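Local atomic coordinates of L-lysine 6-oxidase (Marinomonas mediterranea, PDB entry 3WEU), a protein that oxidises the side-chain amine of free L-lysine with a built-in cysteine tryptophylquinone cofactor, releasing ammonium and antibacterial hydrogen peroxide. Residues A[37-42]-A[187-192]. Numbering follows the deposited sequence.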
loop_
_atom_site.group_PDB
_atom_site.type_symbol
_atom_site.label_atom_id
_atom_site.label_comp_id
_atom_site.label_asym_id
_atom_site.label_seq_id
_atom_site.Cartn_x
_atom_site.Cartn_y
_atom_site.Cartn_z
ATOM N N ASP A 37 -12.841 26.360 39.473
ATOM C CA ASP A 37 -13.430 25.826 40.748
ATOM C C ASP A 37 -14.713 25.067 40.462
ATOM O O ASP A 37 -15.071 24.935 39.343
ATOM C CB ASP A 37 -13.730 26.906 41.758
ATOM C CG ASP A 37 -14.735 27.911 41.300
ATOM O OD1 ASP A 37 -15.597 27.734 40.417
ATOM O OD2 ASP A 37 -14.632 28.972 41.858
ATOM N N VAL A 38 -15.407 24.575 41.499
ATOM C CA VAL A 38 -16.587 23.741 41.270
ATOM C C VAL A 38 -17.765 24.460 40.682
ATOM O O VAL A 38 -18.624 23.796 40.127
ATOM C CB VAL A 38 -17.043 23.022 42.577
ATOM C CG1 VAL A 38 -15.917 22.086 42.997
ATOM C CG2 VAL A 38 -17.417 24.026 43.621
ATOM N N ASP A 39 -17.752 25.794 40.805
ATOM C CA ASP A 39 -18.709 26.678 40.175
ATOM C C ASP A 39 -18.365 26.999 38.706
ATOM O O ASP A 39 -19.094 27.775 38.093
ATOM C CB ASP A 39 -18.782 28.012 40.917
ATOM C CG ASP A 39 -19.387 27.882 42.338
ATOM O OD1 ASP A 39 -20.097 26.916 42.564
ATOM O OD2 ASP A 39 -19.155 28.785 43.162
ATOM N N LEU A 40 -17.248 26.444 38.209
ATOM C CA LEU A 40 -16.755 26.652 36.856
ATOM C C LEU A 40 -16.344 28.130 36.593
ATOM O O LEU A 40 -16.419 28.608 35.459
ATOM C CB LEU A 40 -17.790 26.223 35.837
ATOM C CG LEU A 40 -17.895 24.772 35.443
ATOM C CD1 LEU A 40 -17.292 23.727 36.364
ATOM C CD2 LEU A 40 -19.220 24.390 34.799
ATOM N N LYS A 41 -15.840 28.805 37.621
ATOM C CA LYS A 41 -15.166 30.062 37.481
ATOM C C LYS A 41 -13.648 29.850 37.404
ATOM O O LYS A 41 -13.118 28.982 38.079
ATOM C CB LYS A 41 -15.492 30.944 38.633
ATOM C CG LYS A 41 -17.026 31.048 38.636
ATOM C CD LYS A 41 -17.506 31.927 39.729
ATOM C CE LYS A 41 -19.034 32.030 39.570
ATOM N NZ LYS A 41 -19.268 33.334 40.175
ATOM N N PRO A 42 -12.997 30.613 36.540
ATOM C CA PRO A 42 -11.565 30.459 36.338
ATOM C C PRO A 42 -10.833 30.783 37.624
ATOM O O PRO A 42 -11.244 31.714 38.344
ATOM C CB PRO A 42 -11.238 31.481 35.264
ATOM C CG PRO A 42 -12.463 32.309 35.066
ATOM C CD PRO A 42 -13.600 31.646 35.689
ATOM N N THR A 187 -23.295 25.335 31.731
ATOM C CA THR A 187 -23.370 26.627 32.331
ATOM C C THR A 187 -22.618 26.565 33.629
ATOM O O THR A 187 -22.476 25.494 34.213
ATOM C CB THR A 187 -24.771 27.134 32.652
ATOM O OG1 THR A 187 -25.433 26.173 33.489
ATOM C CG2 THR A 187 -25.563 27.448 31.317
ATOM N N ASP A 188 -22.170 27.726 34.069
ATOM C CA ASP A 188 -21.429 27.875 35.327
ATOM C C ASP A 188 -22.497 28.169 36.382
ATOM O O ASP A 188 -23.726 28.019 36.106
ATOM C CB ASP A 188 -20.310 28.929 35.267
ATOM C CG ASP A 188 -20.788 30.355 35.256
ATOM O OD1 ASP A 188 -22.017 30.628 35.209
ATOM O OD2 ASP A 188 -19.910 31.260 35.248
ATOM N N SER A 189 -22.056 28.477 37.590
ATOM C CA SER A 189 -22.972 28.665 38.698
ATOM C C SER A 189 -23.899 29.871 38.550
ATOM O O SER A 189 -24.859 29.998 39.298
ATOM C CB SER A 189 -22.227 28.684 40.040
ATOM O OG SER A 189 -21.498 29.844 40.147
ATOM N N GLN A 190 -23.620 30.777 37.619
ATOM C CA GLN A 190 -24.436 31.966 37.380
ATOM C C GLN A 190 -25.083 31.999 36.013
ATOM O O GLN A 190 -25.641 33.041 35.597
ATOM C CB GLN A 190 -23.596 33.228 37.571
ATOM C CG GLN A 190 -23.151 33.426 39.021
ATOM C CD GLN A 190 -22.217 34.590 39.221
ATOM O OE1 GLN A 190 -21.042 34.568 38.848
ATOM N NE2 GLN A 190 -22.740 35.647 39.842
ATOM N N GLY A 191 -25.058 30.892 35.314
ATOM C CA GLY A 191 -25.783 30.811 34.047
ATOM C C GLY A 191 -24.976 31.155 32.807
ATOM O O GLY A 191 -25.554 31.126 31.687
ATOM N N ARG A 192 -23.664 31.416 32.950
ATOM C CA ARG A 192 -22.845 31.703 31.785
ATOM C C ARG A 192 -22.661 30.445 31.006
ATOM O O ARG A 192 -22.587 29.329 31.573
ATOM C CB ARG A 192 -21.424 32.254 32.167
ATOM C CG ARG A 192 -21.428 33.552 32.962
ATOM C CD ARG A 192 -20.002 33.936 33.413
ATOM N NE ARG A 192 -20.040 35.109 34.230
ATOM C CZ ARG A 192 -20.158 35.067 35.548
ATOM N NH1 ARG A 192 -20.099 33.912 36.191
ATOM N NH2 ARG A 192 -20.206 36.208 36.205
HETATM O O HOH W 1 -17.376 30.963 34.366
#
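D39 and S189 bring two beta turns together: S189 N donates to D39 O at 3.1 Å, the one direct backbone hydrogen bond across the contact. Each turn is of type I, D37–L40 in one segment and D188–G191 in the other, closed by L40 N to D37 O and G191 N to D188 O; one residue further on, D37 N bonds K41 O and D188 N bonds R192 O. An aspartate braces each turn from within. D37 OD1 accepts from K41 N, while D188 OD1 accepts from Q190 N, making an Asx turn, and from R192 N on the opposite face of its carboxylate. L40 sets its CB 3.7 Å from D188 CB, and its CD2 lies 3.5 Å from T187 O. S189 OG sits between the backbone N and carbonyl carbon (chi1 71°), 3.4 Å from D39 CB and 3.3 Å from K41 CE. The extended K41 chain runs past that hydroxyl, crossing the Q190 side chain at about a right angle, and NZ donates to Q190 OE1 from above the amide plane; the modelled 2.5 Å is suspiciously short, its length doubtful. R192 NH1 reaches the same oxygen from the other face, so two cationic groups share one neutral acceptor, with NZ and NH1 4.1 Å apart. D188 OD2 probably offsets some of that charge: it salt-bridges NH1, lying in the R192 guanidinium plane, and accepts a hydrogen bond from a water that also donates to L40 O, a water-mediated link between the segments. Beyond the pair, R192 NE salt-bridges E72, and Q190 NE2 bonds D76. With L40 and G191 left-handed, each loop is a type I turn plus G1-type bulge; 187–192 is the hairpin turn between antiparallel strands 181–187 and 193–196 of the N-terminal region's mixed sheet, and the turn linking strands 34–36 and 42–43 docks against it.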